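PDB 6S1Y: angiotensin-converting enzyme from Anopheles gambiae, which is probably a zinc-dependent peptidase that trims peptides from their C-terminal end, as its angiotensin-converting enzyme relatives do. Local coordinates for residues Q220-Y224 and W582-N587; S239-P243 and H593-S599; W331-A335 and V373-G377. All blocks are in the same frame, centred on the assembly; numbering follows the deposited sequence.

Contact 1 of 3, residues Q220-Y224 and W582-N587; sequences QLHAY and WLLEEN
At the apolar centre of this helix-helix packing, Leu583 (chi1 m, chi2 t) points toward helix 203-233 and fits between Leu221 and Tyr224, Leu583 CD1 lying 3.9 Å from Leu221 CB and Leu583 CD2 3.7 Å from Tyr224 CB. The two segments are helical throughout, their axes 9.4 Å apart at closest approach and crossing at +45° with the same general N-to-C sense. In this mainly helical peptidase the contact ties helix 577-590 to helix 203-233, the touching segments lying 358 residues apart. Register is set by CA atoms, Gln220 to Leu583 at 6.0 Å and Tyr224 to Asn587 at 6.4 Å. Tyr224 (chi1 t) is a knob in the hole formed by Trp582, Leu583, Glu586 and Asn587; Trp582 turns its edge to the tyrosine face in an offset edge-to-face pair, centroids 5.6 Å apart and planes at 66°. Farther out, water 2 bridges Tyr224 OH (2.5 Å) and Glu586 OE1 (2.7 Å), and water 1 links Gln220 OE1 (2.8 Å) to Leu584 O (2.7 Å). Gln220, folded m,m, offers two acceptors to one amide: Asn587 ND2 donates to both Gln220 O and Gln220 OE1, each at 2.9 Å.

Contact 2 of 3, residues S239-P243 and H593-S599; sequences SPTGP and HVGWTDS
An ST turn opens the first of these two irregular segments, which join the loop after helix 203-233 to the C-terminal loop after helix 577-590. Ser239 OG accepts from Thr241 N and, completing an ST motif, from Gly242 N, both at 3.0 Å, so the backbone curls back over the serine. Pro240 (phi/psi -72/-13) presents its carbonyl to the other segment: Pro240 O lies 3.6 Å from His593 CB, and water 3 bridges Pro240 O (2.9 Å) to His593 N (3.1 Å). Thr241 (chi1 p) places CG2 over the imidazole of His593, a CH-pi contact 4.0 Å from the ring centroid and 10° off its normal. Its carbonyl makes the one direct hydrogen bond between the segments, Thr597 N to Thr241 O at 3.3 Å, beside a CA-H...O contact from Trp596 CA to Thr241 O at 3.2 Å. Gly242 is closest in register, its CA 4.9 Å from that of Trp596. In 593-599, Gly595 at 83/-178 has backbone angles that call for glycine, and Trp596 (-159/146) is extended. Arg226 of helix 203-233 fastens both loops, donating to Gly242 O, His593 O and Gly595 O. Pro243 ends the walk, packing against residues 597-599, which run in a polyproline II conformation: Pro243 CD stands 3.6 Å from Thr597 O, and Pro243 CG 3.9 Å from Ser599 CB.

Contact 3 of 3, residues W331-A335 and V373-G377; sequences WDFFA and VEFRG
Val373 begins a short 3-10 segment, 373-375, and meets the other segment through its side chain: with chi1 p, Val373 CG2 lies 4.0 Å from Phe334 CD1. The CA atoms of Val373 and Phe334, 7.2 Å apart, are the nearest pair across the two segments. Glu374 and Phe375 carry the turn onward, Phe375 packing on Arg86 and Lys89 of helix 81-90. Arg376 N then bonds to Val373 O at 3.0 Å, and Arg376 (phi/psi -85/71) is the centre of an inverse gamma turn. Its side chain (m, t, p, with chi4 168°) reaches across to the 331-335 segment, where Arg376 NH2 donates to Ala335 O at 3.0 Å. One face of the guanidinium covers the backbone of Phe334, with Arg376 NH2 3.5 Å from Phe334 CA. A long salt bridge joins Arg376 NH2 to Asp332 OD1 at 3.8 Å. Two waters add further links: water 4 bridges Asp332 OD2 (2.6 Å) and Arg376 NH2 (2.9 Å), and water 5 ties Asp332 OD2 (2.8 Å) to the backbone Arg376 O (2.6 Å). Asp332 OD1 also accepts from Phe334 N at 3.0 Å, which turns the chain as strand 329-332 ends; Phe334 there has a positive phi (57/38). A buried arginine thus clasps an Asx turn at the end of a hairpin strand, joining that hairpin to the connection between the two helices that carry the zinc ligands.

Contacts 1 and 2 form one continuous patch, their centres 14 Å apart: Ala223 CB lies 3.3 Å from His593 O, and His222 CE1 3.5 Å from Trp596 CE3. Both pair the 203-243 region with the C-terminal part of the chain, and their segments alternate along the sequence. Contact 3 lies on the opposite side of the chain's centre, 45 Å from contact 1 and 46 Å from contact 2 between centres, and joins residues within the long span that those two enclose. It lies near the active site without touching it: the Asp332 side chain is about 11 Å from the bound gamma-glutamyl ligand and about 12 Å from the zinc held by His357, His361 and Glu385.

Contact 1 of 3, residues Q220-Y224 and W582-N587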
ATOM      1  N   GLN A 220     -18.408  10.550   9.925  1.00 34.17           N
ATOM      2  CA  GLN A 220     -18.466  11.999  10.019  1.00 35.24           C
ATOM      3  C   GLN A 220     -17.688  12.663   8.887  1.00 34.25           C
ATOM      4  O   GLN A 220     -18.144  13.653   8.314  1.00 34.16           O
ATOM      5  CB  GLN A 220     -17.942  12.458  11.383  1.00 37.29           C
ATOM      6  CG  GLN A 220     -18.815  12.007  12.561  1.00 38.08           C
ATOM      7  CD  GLN A 220     -20.209  12.597  12.497  1.00 38.57           C
ATOM      8  OE1 GLN A 220     -20.379  13.784  12.232  1.00 38.30           O
ATOM      9  NE2 GLN A 220     -21.216  11.758  12.735  1.00 37.54           N
ATOM     10  N   LEU A 221     -16.516  12.136   8.534  1.00 36.87           N
ATOM     11  CA  LEU A 221     -15.700  12.772   7.495  1.00 33.04           C
ATOM     12  C   LEU A 221     -16.350  12.606   6.135  1.00 33.69           C
ATOM     13  O   LEU A 221     -16.476  13.568   5.369  1.00 31.76           O
ATOM     14  CB  LEU A 221     -14.305  12.159   7.478  1.00 33.65           C
ATOM     15  CG  LEU A 221     -13.326  12.774   6.482  1.00 36.26           C
ATOM     16  CD1 LEU A 221     -13.137  14.286   6.754  1.00 34.40           C
ATOM     17  CD2 LEU A 221     -11.961  12.053   6.546  1.00 37.13           C
ATOM     18  N   HIS A 222     -16.733  11.360   5.806  1.00 34.90           N
ATOM     19  CA  HIS A 222     -17.545  11.087   4.630  1.00 33.51           C
ATOM     20  C   HIS A 222     -18.712  12.051   4.513  1.00 32.90           C
ATOM     21  O   HIS A 222     -19.017  12.539   3.420  1.00 33.60           O
ATOM     22  CB  HIS A 222     -18.059   9.651   4.715  1.00 33.65           C
ATOM     23  CG  HIS A 222     -19.031   9.284   3.646  1.00 33.21           C
ATOM     24  ND1 HIS A 222     -20.320   9.760   3.624  1.00 31.15           N
ATOM     25  CD2 HIS A 222     -18.899   8.484   2.563  1.00 34.26           C
ATOM     26  CE1 HIS A 222     -20.936   9.287   2.560  1.00 32.92           C
ATOM     27  NE2 HIS A 222     -20.099   8.504   1.904  1.00 34.18           N
ATOM     28  N   ALA A 223     -19.387  12.336   5.623  1.00 33.85           N
ATOM     29  CA  ALA A 223     -20.567  13.200   5.558  1.00 33.87           C
ATOM     30  C   ALA A 223     -20.190  14.634   5.212  1.00 32.15           C
ATOM     31  O   ALA A 223     -20.912  15.319   4.486  1.00 32.18           O
ATOM     32  CB  ALA A 223     -21.313  13.149   6.883  1.00 33.95           C
ATOM     33  N   TYR A 224     -19.064  15.118   5.730  1.00 34.30           N
ATOM     34  CA  TYR A 224     -18.638  16.477   5.402  1.00 33.93           C
ATOM     35  C   TYR A 224     -18.223  16.583   3.941  1.00 31.55           C
ATOM     36  O   TYR A 224     -18.641  17.500   3.230  1.00 33.46           O
ATOM     37  CB  TYR A 224     -17.502  16.905   6.323  1.00 35.31           C
ATOM     38  CG  TYR A 224     -17.138  18.370   6.155  1.00 33.83           C
ATOM     39  CD1 TYR A 224     -17.864  19.348   6.807  1.00 33.31           C
ATOM     40  CD2 TYR A 224     -16.115  18.767   5.300  1.00 34.85           C
ATOM     41  CE1 TYR A 224     -17.576  20.687   6.642  1.00 37.17           C
ATOM     42  CE2 TYR A 224     -15.791  20.125   5.141  1.00 36.05           C
ATOM     43  CZ  TYR A 224     -16.528  21.076   5.811  1.00 37.38           C
ATOM     44  OH  TYR A 224     -16.245  22.402   5.662  1.00 37.10           O
ATOM     45  N   TRP A 582     -14.387  18.213  15.708  1.00 39.73           N
ATOM     46  CA  TRP A 582     -14.819  19.335  14.891  1.00 40.97           C
ATOM     47  C   TRP A 582     -15.917  18.910  13.924  1.00 39.88           C
ATOM     48  O   TRP A 582     -16.915  19.612  13.769  1.00 41.11           O
ATOM     49  CB  TRP A 582     -13.633  19.931  14.142  1.00 40.64           C
ATOM     50  CG  TRP A 582     -13.989  21.185  13.442  1.00 40.90           C
ATOM     51  CD1 TRP A 582     -14.020  22.442  13.970  1.00 41.69           C
ATOM     52  CD2 TRP A 582     -14.395  21.310  12.076  1.00 38.91           C
ATOM     53  NE1 TRP A 582     -14.390  23.345  13.006  1.00 42.74           N
ATOM     54  CE2 TRP A 582     -14.642  22.670  11.839  1.00 41.32           C
ATOM     55  CE3 TRP A 582     -14.553  20.405  11.033  1.00 38.38           C
ATOM     56  CZ2 TRP A 582     -15.046  23.146  10.595  1.00 41.82           C
ATOM     57  CZ3 TRP A 582     -14.941  20.881   9.804  1.00 38.15           C
ATOM     58  CH2 TRP A 582     -15.180  22.240   9.594  1.00 39.38           C
ATOM     59  N   LEU A 583     -15.774  17.737  13.311  1.00 39.05           N
ATOM     60  CA  LEU A 583     -16.777  17.264  12.362  1.00 37.91           C
ATOM     61  C   LEU A 583     -18.116  17.009  13.039  1.00 40.59           C
ATOM     62  O   LEU A 583     -19.166  17.357  12.489  1.00 40.69           O
ATOM     63  CB  LEU A 583     -16.286  15.997  11.677  1.00 37.03           C
ATOM     64  CG  LEU A 583     -15.083  16.145  10.727  1.00 37.95           C
ATOM     65  CD1 LEU A 583     -14.525  14.767  10.371  1.00 35.68           C
ATOM     66  CD2 LEU A 583     -15.494  16.903   9.480  1.00 34.70           C
ATOM     67  N   LEU A 584     -18.105  16.381  14.226  1.00 40.95           N
ATOM     68  CA  LEU A 584     -19.350  16.107  14.941  1.00 42.69           C
ATOM     69  C   LEU A 584     -20.187  17.370  15.075  1.00 43.33           C
ATOM     70  O   LEU A 584     -21.401  17.360  14.842  1.00 44.16           O
ATOM     71  CB  LEU A 584     -19.070  15.545  16.342  1.00 42.32           C
ATOM     72  CG  LEU A 584     -18.733  14.065  16.422  1.00 43.76           C
ATOM     73  CD1 LEU A 584     -18.161  13.702  17.802  1.00 46.04           C
ATOM     74  CD2 LEU A 584     -19.968  13.235  16.115  1.00 44.91           C
ATOM     75  N   GLU A 585     -19.548  18.466  15.477  1.00 43.11           N
ATOM     76  CA  GLU A 585     -20.264  19.724  15.654  1.00 47.71           C
ATOM     77  C   GLU A 585     -20.604  20.370  14.314  1.00 45.43           C
ATOM     78  O   GLU A 585     -21.718  20.874  14.139  1.00 44.24           O
ATOM     79  CB  GLU A 585     -19.432  20.670  16.526  1.00 50.98           C
ATOM     80  CG  GLU A 585     -20.130  21.992  16.861  1.00 62.00           C
ATOM     81  CD  GLU A 585     -21.487  21.802  17.557  1.00 69.48           C
ATOM     82  OE1 GLU A 585     -22.346  22.700  17.397  1.00 68.81           O
ATOM     83  OE2 GLU A 585     -21.689  20.768  18.255  1.00 64.61           O
ATOM     84  N   GLU A 586     -19.675  20.348  13.350  1.00 41.24           N
ATOM     85  CA  GLU A 586     -19.904  21.071  12.099  1.00 40.90           C
ATOM     86  C   GLU A 586     -20.970  20.386  11.245  1.00 39.66           C
ATOM     87  O   GLU A 586     -21.801  21.064  10.636  1.00 40.28           O
ATOM     88  CB  GLU A 586     -18.590  21.222  11.327  1.00 42.22           C
ATOM     89  CG  GLU A 586     -18.685  22.042  10.042  1.00 41.82           C
ATOM     90  CD  GLU A 586     -18.800  23.548  10.259  1.00 43.96           C
ATOM     91  OE1 GLU A 586     -18.866  24.258   9.229  1.00 46.22           O
ATOM     92  OE2 GLU A 586     -18.790  24.033  11.418  1.00 45.80           O
ATOM     93  N   ASN A 587     -20.994  19.045  11.198  1.00 38.10           N
ATOM     94  CA  ASN A 587     -22.068  18.364  10.476  1.00 38.78           C
ATOM     95  C   ASN A 587     -23.439  18.677  11.099  1.00 39.89           C
ATOM     96  O   ASN A 587     -24.417  18.891  10.380  1.00 38.30           O
ATOM     97  CB  ASN A 587     -21.826  16.848  10.436  1.00 38.84           C
ATOM     98  CG  ASN A 587     -20.676  16.454   9.474  1.00 38.33           C
ATOM     99  OD1 ASN A 587     -20.456  17.109   8.467  1.00 36.00           O
ATOM    100  ND2 ASN A 587     -19.957  15.388   9.800  1.00 36.40           N
TER
HETATM  101  O   HOH W   1     -22.398  15.188  13.507  1.00 38.83           O
HETATM  102  O   HOH W   2     -17.709  24.007   6.815  1.00 41.90           O

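Contact 2 of 3, residues S239-P243 and H593-S599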
ATOM      1  N   SER A 239     -26.076  13.113  -4.475  1.00 37.61           N
ATOM      2  CA  SER A 239     -27.194  12.932  -3.574  1.00 36.96           C
ATOM      3  C   SER A 239     -26.796  13.320  -2.150  1.00 36.80           C
ATOM      4  O   SER A 239     -25.694  13.010  -1.699  1.00 38.15           O
ATOM      5  CB  SER A 239     -27.652  11.479  -3.594  1.00 36.24           C
ATOM      6  OG  SER A 239     -28.427  11.257  -2.444  1.00 39.80           O
ATOM      7  N   PRO A 240     -27.676  13.979  -1.400  1.00 37.15           N
ATOM      8  CA  PRO A 240     -27.351  14.247   0.006  1.00 36.32           C
ATOM      9  C   PRO A 240     -27.403  13.017   0.892  1.00 37.34           C
ATOM     10  O   PRO A 240     -26.917  13.097   2.032  1.00 38.86           O
ATOM     11  CB  PRO A 240     -28.408  15.268   0.427  1.00 37.91           C
ATOM     12  CG  PRO A 240     -29.588  14.955  -0.442  1.00 38.03           C
ATOM     13  CD  PRO A 240     -29.027  14.459  -1.761  1.00 39.87           C
ATOM     14  N   THR A 241     -27.966  11.893   0.435  1.00 37.06           N
ATOM     15  CA  THR A 241     -28.176  10.748   1.310  1.00 35.52           C
ATOM     16  C   THR A 241     -27.586   9.459   0.795  1.00 35.76           C
ATOM     17  O   THR A 241     -27.483   8.498   1.573  1.00 35.11           O
ATOM     18  CB  THR A 241     -29.678  10.491   1.519  1.00 36.25           C
ATOM     19  OG1 THR A 241     -30.276  10.296   0.235  1.00 34.99           O
ATOM     20  CG2 THR A 241     -30.350  11.642   2.255  1.00 34.66           C
ATOM     21  N   GLY A 242     -27.257   9.374  -0.488  1.00 35.86           N
ATOM     22  CA  GLY A 242     -26.706   8.167  -1.045  1.00 36.05           C
ATOM     23  C   GLY A 242     -25.193   8.163  -1.004  1.00 35.01           C
ATOM     24  O   GLY A 242     -24.551   9.110  -0.555  1.00 34.57           O
ATOM     25  N   PRO A 243     -24.597   7.085  -1.490  1.00 35.72           N
ATOM     26  CA  PRO A 243     -23.133   7.017  -1.554  1.00 34.77           C
ATOM     27  C   PRO A 243     -22.580   8.085  -2.485  1.00 34.70           C
ATOM     28  O   PRO A 243     -23.270   8.566  -3.389  1.00 34.56           O
ATOM     29  CB  PRO A 243     -22.857   5.606  -2.096  1.00 35.44           C
ATOM     30  CG  PRO A 243     -24.127   4.841  -1.899  1.00 36.23           C
ATOM     31  CD  PRO A 243     -25.245   5.868  -2.010  1.00 35.72           C
ATOM     32  N   HIS A 593     -26.453  15.165   6.286  1.00 38.53           N
ATOM     33  CA  HIS A 593     -26.800  13.805   6.662  1.00 38.64           C
ATOM     34  C   HIS A 593     -25.530  12.990   6.870  1.00 37.33           C
ATOM     35  O   HIS A 593     -24.558  13.114   6.114  1.00 36.90           O
ATOM     36  CB  HIS A 593     -27.660  13.121   5.596  1.00 38.77           C
ATOM     37  CG  HIS A 593     -29.063  13.642   5.506  1.00 41.20           C
ATOM     38  ND1 HIS A 593     -29.423  14.655   4.644  1.00 42.17           N
ATOM     39  CD2 HIS A 593     -30.193  13.282   6.164  1.00 43.01           C
ATOM     40  CE1 HIS A 593     -30.712  14.908   4.781  1.00 44.06           C
ATOM     41  NE2 HIS A 593     -31.203  14.087   5.699  1.00 45.90           N
ATOM     42  N   VAL A 594     -25.556  12.130   7.878  1.00 37.39           N
ATOM     43  CA  VAL A 594     -24.510  11.147   8.129  1.00 36.43           C
ATOM     44  C   VAL A 594     -25.019   9.759   7.745  1.00 36.74           C
ATOM     45  O   VAL A 594     -26.180   9.420   8.008  1.00 37.98           O
ATOM     46  CB  VAL A 594     -24.081  11.207   9.607  1.00 35.96           C
ATOM     47  CG1 VAL A 594     -22.922  10.278   9.868  1.00 37.31           C
ATOM     48  CG2 VAL A 594     -23.734  12.652   9.985  1.00 36.33           C
ATOM     49  N   GLY A 595     -24.130   8.941   7.159  1.00 35.25           N
ATOM     50  CA  GLY A 595     -24.489   7.634   6.674  1.00 35.18           C
ATOM     51  C   GLY A 595     -25.110   7.681   5.283  1.00 36.30           C
ATOM     52  O   GLY A 595     -25.262   8.731   4.671  1.00 33.73           O
ATOM     53  N   TRP A 596     -25.501   6.501   4.794  1.00 35.21           N
ATOM     54  CA  TRP A 596     -25.972   6.406   3.425  1.00 36.80           C
ATOM     55  C   TRP A 596     -26.829   5.160   3.193  1.00 37.26           C
ATOM     56  O   TRP A 596     -26.560   4.078   3.712  1.00 37.43           O
ATOM     57  CB  TRP A 596     -24.777   6.381   2.452  1.00 35.13           C
ATOM     58  CG  TRP A 596     -23.779   5.297   2.801  1.00 34.54           C
ATOM     59  CD1 TRP A 596     -23.798   3.998   2.381  1.00 37.23           C
ATOM     60  CD2 TRP A 596     -22.630   5.428   3.629  1.00 33.89           C
ATOM     61  NE1 TRP A 596     -22.715   3.309   2.894  1.00 35.11           N
ATOM     62  CE2 TRP A 596     -21.997   4.171   3.675  1.00 35.05           C
ATOM     63  CE3 TRP A 596     -22.057   6.494   4.322  1.00 34.99           C
ATOM     64  CZ2 TRP A 596     -20.848   3.948   4.401  1.00 34.86           C
ATOM     65  CZ3 TRP A 596     -20.915   6.264   5.048  1.00 35.91           C
ATOM     66  CH2 TRP A 596     -20.324   4.996   5.080  1.00 35.80           C
ATOM     67  N   THR A 597     -27.812   5.309   2.325  1.00 35.59           N
ATOM     68  CA  THR A 597     -28.491   4.148   1.781  1.00 36.88           C
ATOM     69  C   THR A 597     -27.516   3.297   0.969  1.00 36.81           C
ATOM     70  O   THR A 597     -26.439   3.737   0.594  1.00 36.50           O
ATOM     71  CB  THR A 597     -29.672   4.632   0.943  1.00 37.68           C
ATOM     72  OG1 THR A 597     -29.220   5.553  -0.050  1.00 36.46           O
ATOM     73  CG2 THR A 597     -30.640   5.375   1.836  1.00 35.96           C
ATOM     74  N   ASP A 598     -27.907   2.037   0.728  1.00 38.34           N
ATOM     75  CA  ASP A 598     -27.108   1.143  -0.104  1.00 37.77           C
ATOM     76  C   ASP A 598     -27.079   1.622  -1.543  1.00 37.12           C
ATOM     77  O   ASP A 598     -28.087   2.103  -2.067  1.00 39.46           O
ATOM     78  CB  ASP A 598     -27.677  -0.285  -0.122  1.00 38.79           C
ATOM     79  CG  ASP A 598     -27.699  -0.958   1.248  1.00 40.46           C
ATOM     80  OD1 ASP A 598     -27.279  -0.348   2.265  1.00 40.58           O
ATOM     81  OD2 ASP A 598     -28.159  -2.128   1.288  1.00 40.59           O
ATOM     82  N   SER A 599     -25.944   1.439  -2.211  1.00 39.36           N
ATOM     83  CA  SER A 599     -25.842   1.801  -3.618  1.00 39.81           C
ATOM     84  C   SER A 599     -26.771   0.953  -4.483  1.00 40.35           C
ATOM     85  O   SER A 599     -26.940  -0.241  -4.255  1.00 38.54           O
ATOM     86  CB  SER A 599     -24.410   1.633  -4.110  1.00 39.33           C
ATOM     87  OG  SER A 599     -24.333   1.989  -5.480  1.00 38.05           O
TER
HETATM   88  O   HOH W   3     -25.839  15.478   3.301  1.00 36.13           O

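Contact 3 of 3, residues W331-A335 and V373-G377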
ATOM      1  N   TRP A 331      12.598  -2.747  -4.655  1.00 46.96           N
ATOM      2  CA  TRP A 331      13.090  -4.088  -4.946  1.00 46.27           C
ATOM      3  C   TRP A 331      14.342  -4.427  -4.155  1.00 45.87           C
ATOM      4  O   TRP A 331      15.274  -3.634  -4.070  1.00 46.36           O
ATOM      5  CB  TRP A 331      13.401  -4.238  -6.433  1.00 47.25           C
ATOM      6  CG  TRP A 331      12.186  -4.213  -7.298  1.00 46.64           C
ATOM      7  CD1 TRP A 331      11.369  -3.145  -7.536  1.00 45.92           C
ATOM      8  CD2 TRP A 331      11.654  -5.307  -8.051  1.00 46.75           C
ATOM      9  NE1 TRP A 331      10.357  -3.513  -8.394  1.00 46.80           N
ATOM     10  CE2 TRP A 331      10.503  -4.837  -8.712  1.00 46.90           C
ATOM     11  CE3 TRP A 331      12.033  -6.641  -8.220  1.00 47.42           C
ATOM     12  CZ2 TRP A 331       9.729  -5.651  -9.538  1.00 49.34           C
ATOM     13  CZ3 TRP A 331      11.256  -7.457  -9.038  1.00 51.04           C
ATOM     14  CH2 TRP A 331      10.122  -6.959  -9.690  1.00 51.41           C
ATOM     15  N   ASP A 332      14.355  -5.637  -3.605  1.00 48.82           N
ATOM     16  CA  ASP A 332      15.481  -6.207  -2.876  1.00 49.39           C
ATOM     17  C   ASP A 332      16.050  -7.352  -3.706  1.00 52.19           C
ATOM     18  O   ASP A 332      15.337  -8.325  -4.006  1.00 52.24           O
ATOM     19  CB  ASP A 332      15.026  -6.717  -1.506  1.00 50.51           C
ATOM     20  CG  ASP A 332      16.193  -7.208  -0.645  1.00 55.60           C
ATOM     21  OD1 ASP A 332      17.362  -7.099  -1.102  1.00 52.25           O
ATOM     22  OD2 ASP A 332      15.939  -7.694   0.492  1.00 55.16           O
ATOM     23  N   PHE A 333      17.321  -7.245  -4.082  1.00 51.32           N
ATOM     24  CA  PHE A 333      17.939  -8.264  -4.930  1.00 54.11           C
ATOM     25  C   PHE A 333      18.775  -9.250  -4.136  1.00 54.61           C
ATOM     26  O   PHE A 333      19.513 -10.039  -4.728  1.00 54.97           O
ATOM     27  CB  PHE A 333      18.767  -7.611  -6.033  1.00 51.34           C
ATOM     28  CG  PHE A 333      17.927  -6.900  -7.055  1.00 51.73           C
ATOM     29  CD1 PHE A 333      17.578  -5.571  -6.886  1.00 50.80           C
ATOM     30  CD2 PHE A 333      17.448  -7.578  -8.155  1.00 51.90           C
ATOM     31  CE1 PHE A 333      16.794  -4.927  -7.810  1.00 50.95           C
ATOM     32  CE2 PHE A 333      16.655  -6.949  -9.079  1.00 52.63           C
ATOM     33  CZ  PHE A 333      16.321  -5.619  -8.909  1.00 52.47           C
ATOM     34  N   PHE A 334      18.660  -9.233  -2.807  1.00 54.37           N
ATOM     35  CA  PHE A 334      19.176 -10.316  -1.971  1.00 55.68           C
ATOM     36  C   PHE A 334      20.667 -10.535  -2.216  1.00 55.98           C
ATOM     37  O   PHE A 334      21.154 -11.663  -2.252  1.00 57.82           O
ATOM     38  CB  PHE A 334      18.378 -11.605  -2.200  1.00 55.90           C
ATOM     39  CG  PHE A 334      16.918 -11.473  -1.860  1.00 57.39           C
ATOM     40  CD1 PHE A 334      16.471 -11.692  -0.571  1.00 58.84           C
ATOM     41  CD2 PHE A 334      15.994 -11.099  -2.825  1.00 57.59           C
ATOM     42  CE1 PHE A 334      15.129 -11.554  -0.250  1.00 57.98           C
ATOM     43  CE2 PHE A 334      14.660 -10.958  -2.504  1.00 56.70           C
ATOM     44  CZ  PHE A 334      14.230 -11.190  -1.216  1.00 56.99           C
ATOM     45  N   ALA A 335      21.389  -9.439  -2.414  1.00 55.88           N
ATOM     46  CA  ALA A 335      22.846  -9.437  -2.457  1.00 57.15           C
ATOM     47  C   ALA A 335      23.298  -8.490  -1.351  1.00 59.46           C
ATOM     48  O   ALA A 335      22.784  -8.563  -0.231  1.00 59.96           O
ATOM     49  CB  ALA A 335      23.362  -9.013  -3.825  1.00 55.05           C
ATOM     50  N   VAL A 373      18.589 -15.416   4.245  1.00 58.86           N
ATOM     51  CA  VAL A 373      17.645 -15.005   3.209  1.00 59.36           C
ATOM     52  C   VAL A 373      16.202 -15.116   3.695  1.00 59.64           C
ATOM     53  O   VAL A 373      15.384 -14.235   3.427  1.00 58.75           O
ATOM     54  CB  VAL A 373      17.868 -15.827   1.923  1.00 61.59           C
ATOM     55  CG1 VAL A 373      17.716 -17.340   2.193  1.00 63.52           C
ATOM     56  CG2 VAL A 373      16.906 -15.360   0.844  1.00 58.36           C
ATOM     57  N   GLU A 374      15.865 -16.188   4.416  1.00 60.49           N
ATOM     58  CA  GLU A 374      14.486 -16.394   4.837  1.00 61.32           C
ATOM     59  C   GLU A 374      14.061 -15.482   5.988  1.00 61.29           C
ATOM     60  O   GLU A 374      12.888 -15.514   6.376  1.00 60.58           O
ATOM     61  CB  GLU A 374      14.271 -17.866   5.220  1.00 65.44           C
ATOM     62  CG  GLU A 374      14.933 -18.312   6.516  1.00 68.21           C
ATOM     63  CD  GLU A 374      16.406 -18.683   6.356  1.00 68.03           C
ATOM     64  OE1 GLU A 374      16.869 -19.594   7.073  1.00 70.25           O
ATOM     65  OE2 GLU A 374      17.100 -18.060   5.530  1.00 67.45           O
ATOM     66  N   PHE A 375      14.970 -14.691   6.554  1.00 59.53           N
ATOM     67  CA  PHE A 375      14.603 -13.646   7.499  1.00 57.14           C
ATOM     68  C   PHE A 375      14.636 -12.259   6.864  1.00 57.59           C
ATOM     69  O   PHE A 375      14.343 -11.269   7.547  1.00 55.60           O
ATOM     70  CB  PHE A 375      15.529 -13.653   8.720  1.00 57.19           C
ATOM     71  CG  PHE A 375      15.302 -14.802   9.668  1.00 57.08           C
ATOM     72  CD1 PHE A 375      14.215 -15.652   9.534  1.00 60.32           C
ATOM     73  CD2 PHE A 375      16.185 -15.024  10.712  1.00 58.57           C
ATOM     74  CE1 PHE A 375      14.017 -16.704  10.432  1.00 63.21           C
ATOM     75  CE2 PHE A 375      15.998 -16.082  11.602  1.00 58.36           C
ATOM     76  CZ  PHE A 375      14.917 -16.911  11.466  1.00 61.30           C
ATOM     77  N   ARG A 376      14.986 -12.166   5.584  1.00 55.30           N
ATOM     78  CA  ARG A 376      15.053 -10.876   4.902  1.00 56.86           C
ATOM     79  C   ARG A 376      13.661 -10.498   4.388  1.00 55.02           C
ATOM     80  O   ARG A 376      13.364 -10.522   3.192  1.00 52.52           O
ATOM     81  CB  ARG A 376      16.097 -10.926   3.788  1.00 55.91           C
ATOM     82  CG  ARG A 376      17.517 -11.012   4.323  1.00 56.58           C
ATOM     83  CD  ARG A 376      18.554 -11.213   3.246  1.00 55.41           C
ATOM     84  NE  ARG A 376      18.836 -10.007   2.490  1.00 53.97           N
ATOM     85  CZ  ARG A 376      19.867  -9.871   1.661  1.00 56.79           C
ATOM     86  NH1 ARG A 376      20.715 -10.882   1.507  1.00 55.94           N
ATOM     87  NH2 ARG A 376      20.053  -8.727   0.987  1.00 54.94           N
ATOM     88  N   GLY A 377      12.797 -10.167   5.352  1.00 54.82           N
ATOM     89  CA  GLY A 377      11.471  -9.636   5.103  1.00 52.21           C
ATOM     90  C   GLY A 377      10.991  -8.860   6.316  1.00 53.24           C
ATOM     91  O   GLY A 377      11.672  -8.781   7.343  1.00 50.64           O
TER
HETATM   92  O   HOH W   4      17.828  -7.249   2.224  1.00 51.67           O
HETATM   93  O   HOH W   5      13.445  -8.604   1.422  1.00 51.80           O